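PDB 6Z34: CymD from Pseudomonas putida, which forms an outer-membrane channel of the FadL family for monoaromatic hydrocarbons, which are taken up by channel-mediated lateral diffusion. Local coordinates for residues Tyr131-Val136 / Asp206-Ser211; Tyr228-Thr231 / Arg235-Ile238. All coordinates share one frame; numbering follows the deposited sequence.

Interaction 1 of 2, residues Tyr131-Val136 / Asp206-Ser211; sequences YSRLIV and DNHRAS
Tyr-131 and Asp-206 cross at about a right angle, the phenol hydroxyl of Tyr-131 giving its hydrogen bond to OD2 of the loop carboxylate. The distance from Tyr-131 OH to Asp-206 OD2, 2.4 Å, is very short and its exact value is doubtful, but the pairing is clear. OD2 lies at the hydroxyl edge of the ring, near its plane, while the carboxylate itself is turned 43° from the ring. With chi1 at 72°, Tyr-131 CG sits between the backbone N and the carbonyl carbon, and from there the ring reaches out toward the loop. The other carboxylate oxygen looks back into its own turn, where His-208 N makes a weak bond to Asp-206 OD1 (3.4 Å). A phenylalanine in place of Tyr-131 would probably leave OD2 without its hydroxyl donor and the carboxylate freer to rotate.

Beside this bond, the extended chain of Arg-133 brings NH1 to the imidazole edge, 3.8 Å from His-208 NE2. The two planes are only 17° apart, yet this is proximity rather than a bond; the guanidinium finds its salt bridge with Asp-104, and Ile-135 CD1 lies over the centre of one face of the Arg-133 guanidinium, 3.5 Å above its plane.

In the wall of the FadL-type outer-membrane beta barrel, strand 131-146 runs between strands 94-107 and 151-171. Segment 206-211 is an irregular interruption of strand 198-229, the next strand beyond 151-171, and the contact therefore spans strand 151-171 to join its two neighbours.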
ATOM      1  N   TYR A 131       9.331  10.345  11.870  1.00 69.09           N
ATOM      2  CA  TYR A 131       8.444  10.106  10.749  1.00 66.34           C
ATOM      3  C   TYR A 131       9.038   9.054   9.837  1.00 59.18           C
ATOM      4  O   TYR A 131      10.239   8.778   9.851  1.00 65.16           O
ATOM      5  CB  TYR A 131       8.178  11.381   9.950  1.00 73.72           C
ATOM      6  CG  TYR A 131       9.380  11.823   9.151  1.00 80.43           C
ATOM      7  CD1 TYR A 131      10.438  12.500   9.759  1.00 80.85           C
ATOM      8  CD2 TYR A 131       9.471  11.552   7.794  1.00 72.56           C
ATOM      9  CE1 TYR A 131      11.538  12.901   9.029  1.00 71.48           C
ATOM     10  CE2 TYR A 131      10.568  11.947   7.061  1.00 69.36           C
ATOM     11  CZ  TYR A 131      11.596  12.617   7.680  1.00 76.11           C
ATOM     12  OH  TYR A 131      12.684  13.005   6.935  1.00 83.72           O
ATOM     13  N   SER A 132       8.165   8.474   9.030  1.00 59.48           N
ATOM     14  CA  SER A 132       8.594   7.543   8.002  1.00 64.72           C
ATOM     15  C   SER A 132       7.664   7.721   6.818  1.00 70.83           C
ATOM     16  O   SER A 132       6.448   7.577   6.966  1.00 82.62           O
ATOM     17  CB  SER A 132       8.555   6.113   8.514  1.00 76.08           C
ATOM     18  OG  SER A 132       9.144   5.241   7.575  1.00 82.71           O
ATOM     19  N   ARG A 133       8.225   8.068   5.668  1.00 70.38           N
ATOM     20  CA  ARG A 133       7.488   8.085   4.415  1.00 66.64           C
ATOM     21  C   ARG A 133       7.850   6.839   3.626  1.00 64.80           C
ATOM     22  O   ARG A 133       9.033   6.566   3.398  1.00 59.99           O
ATOM     23  CB  ARG A 133       7.799   9.340   3.594  1.00 64.37           C
ATOM     24  CG  ARG A 133       7.044   9.415   2.254  1.00 65.69           C
ATOM     25  CD  ARG A 133       7.690  10.420   1.296  1.00 68.79           C
ATOM     26  NE  ARG A 133       6.990  10.507   0.011  1.00 76.57           N
ATOM     27  CZ  ARG A 133       7.482  11.095  -1.082  1.00 78.46           C
ATOM     28  NH1 ARG A 133       8.690  11.649  -1.062  1.00 78.31           N
ATOM     29  NH2 ARG A 133       6.770  11.121  -2.202  1.00 78.23           N
ATOM     30  N   LEU A 134       6.828   6.102   3.201  1.00 58.03           N
ATOM     31  CA  LEU A 134       6.991   4.841   2.498  1.00 50.18           C
ATOM     32  C   LEU A 134       6.442   5.006   1.088  1.00 54.76           C
ATOM     33  O   LEU A 134       5.272   5.360   0.901  1.00 57.85           O
ATOM     34  CB  LEU A 134       6.268   3.715   3.239  1.00 47.45           C
ATOM     35  CG  LEU A 134       6.061   2.374   2.540  1.00 50.57           C
ATOM     36  CD1 LEU A 134       7.407   1.731   2.258  1.00 48.31           C
ATOM     37  CD2 LEU A 134       5.188   1.469   3.399  1.00 47.91           C
ATOM     38  N   ILE A 135       7.288   4.766   0.105  1.00 55.32           N
ATOM     39  CA  ILE A 135       6.893   4.726  -1.290  1.00 61.72           C
ATOM     40  C   ILE A 135       7.012   3.284  -1.744  1.00 53.71           C
ATOM     41  O   ILE A 135       8.085   2.682  -1.608  1.00 56.48           O
ATOM     42  CB  ILE A 135       7.782   5.644  -2.149  1.00 61.06           C
ATOM     43  CG1 ILE A 135       7.661   7.094  -1.683  1.00 52.21           C
ATOM     44  CG2 ILE A 135       7.428   5.502  -3.632  1.00 52.41           C
ATOM     45  CD1 ILE A 135       8.765   7.982  -2.194  1.00 46.74           C
ATOM     46  N   VAL A 136       5.921   2.729  -2.281  1.00 53.13           N
ATOM     47  CA  VAL A 136       5.940   1.395  -2.873  1.00 36.97           C
ATOM     48  C   VAL A 136       5.396   1.484  -4.294  1.00 50.84           C
ATOM     49  O   VAL A 136       4.250   1.906  -4.509  1.00 53.02           O
ATOM     50  CB  VAL A 136       5.142   0.374  -2.045  1.00 50.97           C
ATOM     51  CG1 VAL A 136       5.167  -1.019  -2.720  1.00 40.13           C
ATOM     52  CG2 VAL A 136       5.685   0.307  -0.604  1.00 47.70           C
ATOM     53  N   ASP A 206      16.532  11.299   4.106  1.00 59.77           N
ATOM     54  CA  ASP A 206      15.461  11.944   3.359  1.00 68.58           C
ATOM     55  C   ASP A 206      16.010  12.527   2.063  1.00 81.49           C
ATOM     56  O   ASP A 206      16.903  13.386   2.102  1.00 88.33           O
ATOM     57  CB  ASP A 206      14.821  13.039   4.216  1.00 69.46           C
ATOM     58  CG  ASP A 206      13.374  13.295   3.861  1.00 78.98           C
ATOM     59  OD1 ASP A 206      12.947  12.909   2.758  1.00 82.13           O
ATOM     60  OD2 ASP A 206      12.664  13.895   4.691  1.00 84.97           O
ATOM     61  N   ASN A 207      15.465  12.061   0.925  1.00 70.73           N
ATOM     62  CA  ASN A 207      15.746  12.640  -0.393  1.00 78.90           C
ATOM     63  C   ASN A 207      15.530  14.147  -0.424  1.00 89.81           C
ATOM     64  O   ASN A 207      16.248  14.866  -1.131  1.00 93.75           O
ATOM     65  CB  ASN A 207      14.838  12.003  -1.466  1.00 91.10           C
ATOM     66  CG  ASN A 207      15.302  10.622  -1.914  1.00104.10           C
ATOM     67  OD1 ASN A 207      14.686   9.608  -1.577  1.00108.54           O
ATOM     68  ND2 ASN A 207      16.381  10.578  -2.697  1.00109.77           N
ATOM     69  N   HIS A 208      14.533  14.640   0.309  1.00 96.80           N
ATOM     70  CA  HIS A 208      14.132  16.036   0.207  1.00107.39           C
ATOM     71  C   HIS A 208      14.925  16.971   1.109  1.00113.94           C
ATOM     72  O   HIS A 208      14.884  18.187   0.894  1.00128.53           O
ATOM     73  CB  HIS A 208      12.642  16.174   0.522  1.00109.96           C
ATOM     74  CG  HIS A 208      11.756  15.825  -0.630  1.00113.75           C
ATOM     75  ND1 HIS A 208      11.877  16.423  -1.867  1.00116.04           N
ATOM     76  CD2 HIS A 208      10.751  14.925  -0.743  1.00113.34           C
ATOM     77  CE1 HIS A 208      10.978  15.913  -2.689  1.00114.44           C
ATOM     78  NE2 HIS A 208      10.282  15.003  -2.031  1.00114.42           N
ATOM     79  N   ARG A 209      15.641  16.446   2.104  1.00107.28           N
ATOM     80  CA  ARG A 209      16.427  17.287   2.999  1.00103.31           C
ATOM     81  C   ARG A 209      17.925  17.212   2.726  1.00 93.56           C
ATOM     82  O   ARG A 209      18.659  18.117   3.128  1.00 91.39           O
ATOM     83  CB  ARG A 209      16.140  16.919   4.467  1.00103.19           C
ATOM     84  CG  ARG A 209      14.668  17.096   4.877  1.00103.31           C
ATOM     85  CD  ARG A 209      14.430  16.909   6.370  1.00111.21           C
ATOM     86  NE  ARG A 209      15.156  17.876   7.194  1.00124.34           N
ATOM     87  CZ  ARG A 209      14.643  19.016   7.657  1.00132.55           C
ATOM     88  NH1 ARG A 209      15.385  19.826   8.403  1.00136.17           N
ATOM     89  NH2 ARG A 209      13.392  19.348   7.375  1.00135.29           N
ATOM     90  N   ALA A 210      18.382  16.171   2.036  1.00 89.89           N
ATOM     91  CA  ALA A 210      19.780  16.015   1.665  1.00 81.49           C
ATOM     92  C   ALA A 210      19.827  15.078   0.468  1.00 78.70           C
ATOM     93  O   ALA A 210      19.134  14.057   0.455  1.00 74.35           O
ATOM     94  CB  ALA A 210      20.613  15.464   2.829  1.00 73.04           C
ATOM     95  N   SER A 211      20.619  15.436  -0.542  1.00 85.57           N
ATOM     96  CA  SER A 211      20.588  14.683  -1.794  1.00 89.14           C
ATOM     97  C   SER A 211      21.090  13.261  -1.578  1.00 81.01           C
ATOM     98  O   SER A 211      22.066  13.027  -0.861  1.00 83.85           O
ATOM     99  CB  SER A 211      21.421  15.382  -2.871  1.00 97.72           C
ATOM    100  OG  SER A 211      21.134  14.848  -4.157  1.00 96.22           O
TER

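Interaction 2 of 2, residues Tyr228-Thr231 / Arg235-Ile238; sequences YQLT and RVGI
The amide of Gln-229 and the guanidinium of Arg-235 stand almost perpendicular, their planes 85° apart. Gln-229 OE1 approaches the guanidinium obliquely and takes a weak hydrogen bond from Arg-235 NE at 3.1 Å. At the other end of the amide, Gln-229 NE2 donates, nearly in the amide plane, to Thr-231 O, 2.7 Å away, with an N-H...O angle of 163°. The methylene base of the arginine packs beside the same group, Arg-235 CB lying 4.0 Å from Gln-229 CD. A bend at chi2 (87°) folds the glutamine back so that its amide can serve both partners.

Beneath the side chains, Tyr-228 and Val-236 form an antiparallel hydrogen-bonded pair: Tyr-228 N reaches Val-236 O at 2.7 Å, and Val-236 N returns to Tyr-228 O at 2.8 Å. On the sheet face shared by these two residues, Val-236 CG1 rests 3.9 Å from Tyr-228 CB, while the phenol ring leads away from the partner strand. The ladder belongs to the hairpin of strands 198-229 and 234-259 in the FadL-type beta barrel, and Leu-230 and Thr-231 form a classic beta bulge next to the turn. Beyond the hairpin, Arg-235 NH1 bonds to Ala-22 O, and NH2 has a long, weak ion pair with Glu-289.

Chemically, a neutral amide links, by one weak bond and one short one, the cationic Arg-235 to the backbone of Thr-231. The nearby positive charge would be expected to polarise the amide, drawing electron density toward OE1 and making NE2 a somewhat better donor.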
ATOM      1  N   TYR A 228     -15.615 -17.823  -9.020  1.00 49.72           N
ATOM      2  CA  TYR A 228     -16.524 -18.922  -9.327  1.00 52.89           C
ATOM      3  C   TYR A 228     -17.940 -18.383  -9.373  1.00 56.68           C
ATOM      4  O   TYR A 228     -18.427 -17.834  -8.375  1.00 63.06           O
ATOM      5  CB  TYR A 228     -16.420 -20.054  -8.307  1.00 49.25           C
ATOM      6  CG  TYR A 228     -17.123 -21.320  -8.767  1.00 60.66           C
ATOM      7  CD1 TYR A 228     -16.534 -22.159  -9.708  1.00 61.39           C
ATOM      8  CD2 TYR A 228     -18.373 -21.665  -8.273  1.00 68.11           C
ATOM      9  CE1 TYR A 228     -17.156 -23.307 -10.134  1.00 62.40           C
ATOM     10  CE2 TYR A 228     -19.022 -22.823  -8.700  1.00 68.99           C
ATOM     11  CZ  TYR A 228     -18.405 -23.640  -9.632  1.00 71.91           C
ATOM     12  OH  TYR A 228     -19.026 -24.793 -10.065  1.00 78.70           O
ATOM     13  N   GLN A 229     -18.587 -18.526 -10.530  1.00 51.24           N
ATOM     14  CA  GLN A 229     -19.990 -18.139 -10.689  1.00 64.25           C
ATOM     15  C   GLN A 229     -20.844 -19.322 -10.277  1.00 62.28           C
ATOM     16  O   GLN A 229     -21.185 -20.170 -11.097  1.00 74.99           O
ATOM     17  CB  GLN A 229     -20.290 -17.739 -12.126  1.00 60.07           C
ATOM     18  CG  GLN A 229     -21.665 -17.140 -12.282  1.00 62.16           C
ATOM     19  CD  GLN A 229     -21.662 -15.650 -12.020  1.00 66.02           C
ATOM     20  OE1 GLN A 229     -20.836 -14.925 -12.564  1.00 66.05           O
ATOM     21  NE2 GLN A 229     -22.577 -15.185 -11.171  1.00 62.55           N
ATOM     22  N   LEU A 230     -21.188 -19.409  -8.993  1.00 56.67           N
ATOM     23  CA  LEU A 230     -21.932 -20.593  -8.579  1.00 79.82           C
ATOM     24  C   LEU A 230     -23.410 -20.492  -8.935  1.00 89.97           C
ATOM     25  O   LEU A 230     -24.056 -21.513  -9.192  1.00 88.87           O
ATOM     26  CB  LEU A 230     -21.745 -20.857  -7.083  1.00 81.40           C
ATOM     27  CG  LEU A 230     -21.813 -19.798  -5.991  1.00 82.00           C
ATOM     28  CD1 LEU A 230     -23.110 -19.034  -6.018  1.00 91.34           C
ATOM     29  CD2 LEU A 230     -21.690 -20.527  -4.671  1.00 83.25           C
ATOM     30  N   THR A 231     -23.933 -19.277  -8.995  1.00 92.21           N
ATOM     31  CA  THR A 231     -25.302 -18.917  -9.312  1.00 87.97           C
ATOM     32  C   THR A 231     -25.277 -17.863 -10.405  1.00 93.01           C
ATOM     33  O   THR A 231     -24.323 -17.080 -10.489  1.00 97.43           O
ATOM     34  CB  THR A 231     -26.006 -18.385  -8.052  1.00 84.35           C
ATOM     35  OG1 THR A 231     -26.454 -19.491  -7.268  1.00 81.63           O
ATOM     36  CG2 THR A 231     -27.175 -17.459  -8.369  1.00 89.60           C
ATOM     37  N   ARG A 235     -21.478 -14.377  -7.857  1.00 50.02           N
ATOM     38  CA  ARG A 235     -20.120 -14.820  -8.115  1.00 49.69           C
ATOM     39  C   ARG A 235     -19.348 -14.745  -6.810  1.00 50.72           C
ATOM     40  O   ARG A 235     -19.562 -13.832  -6.004  1.00 52.26           O
ATOM     41  CB  ARG A 235     -19.459 -13.944  -9.197  1.00 58.25           C
ATOM     42  CG  ARG A 235     -18.041 -14.344  -9.609  1.00 59.64           C
ATOM     43  CD  ARG A 235     -17.498 -13.406 -10.689  1.00 60.54           C
ATOM     44  NE  ARG A 235     -18.512 -13.048 -11.677  1.00 60.24           N
ATOM     45  CZ  ARG A 235     -19.035 -11.830 -11.814  1.00 65.72           C
ATOM     46  NH1 ARG A 235     -18.641 -10.838 -11.022  1.00 59.03           N
ATOM     47  NH2 ARG A 235     -19.959 -11.608 -12.743  1.00 67.64           N
ATOM     48  N   VAL A 236     -18.480 -15.721  -6.580  1.00 53.27           N
ATOM     49  CA  VAL A 236     -17.640 -15.708  -5.393  1.00 54.77           C
ATOM     50  C   VAL A 236     -16.182 -15.672  -5.848  1.00 59.13           C
ATOM     51  O   VAL A 236     -15.830 -16.206  -6.908  1.00 53.78           O
ATOM     52  CB  VAL A 236     -17.957 -16.915  -4.473  1.00 60.63           C
ATOM     53  CG1 VAL A 236     -17.697 -18.221  -5.169  1.00 60.29           C
ATOM     54  CG2 VAL A 236     -17.155 -16.841  -3.200  1.00 72.74           C
ATOM     55  N   GLY A 237     -15.347 -14.987  -5.072  1.00 52.97           N
ATOM     56  CA  GLY A 237     -13.951 -14.793  -5.433  1.00 41.12           C
ATOM     57  C   GLY A 237     -13.045 -14.915  -4.224  1.00 55.52           C
ATOM     58  O   GLY A 237     -13.408 -14.549  -3.100  1.00 57.49           O
ATOM     59  N   ILE A 238     -11.852 -15.449  -4.464  1.00 48.12           N
ATOM     60  CA  ILE A 238     -10.869 -15.648  -3.402  1.00 52.66           C
ATOM     61  C   ILE A 238      -9.491 -15.370  -3.979  1.00 54.69           C
ATOM     62  O   ILE A 238      -9.158 -15.849  -5.070  1.00 54.04           O
ATOM     63  CB  ILE A 238     -10.943 -17.078  -2.804  1.00 61.70           C
ATOM     64  CG1 ILE A 238      -9.863 -17.309  -1.758  1.00 71.41           C
ATOM     65  CG2 ILE A 238     -10.725 -18.139  -3.830  1.00 71.89           C
ATOM     66  CD1 ILE A 238     -10.135 -16.649  -0.462  1.00 78.38           C
TER

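Overall arrangement
From the N terminus, the chain first enters interaction 1 at the start of strand 131-146. It then runs through strand 151-171 and the helices 172-180 and 188-193 before residues 206-211 close this long loop of 69 residues. Strand 198-229 carries on from there to residues 228-231, where interaction 2 closes a short hairpin onto strand 234-259, with three residues between its segments. The contacts thus follow in series, neither nested nor crossed, on opposite sides of the chain's centre, with their own centres 42 Å apart. Strand 198-229 is common to both: one contact ties its irregular part to the next strand but one, the other pairs its far end with its immediate neighbour.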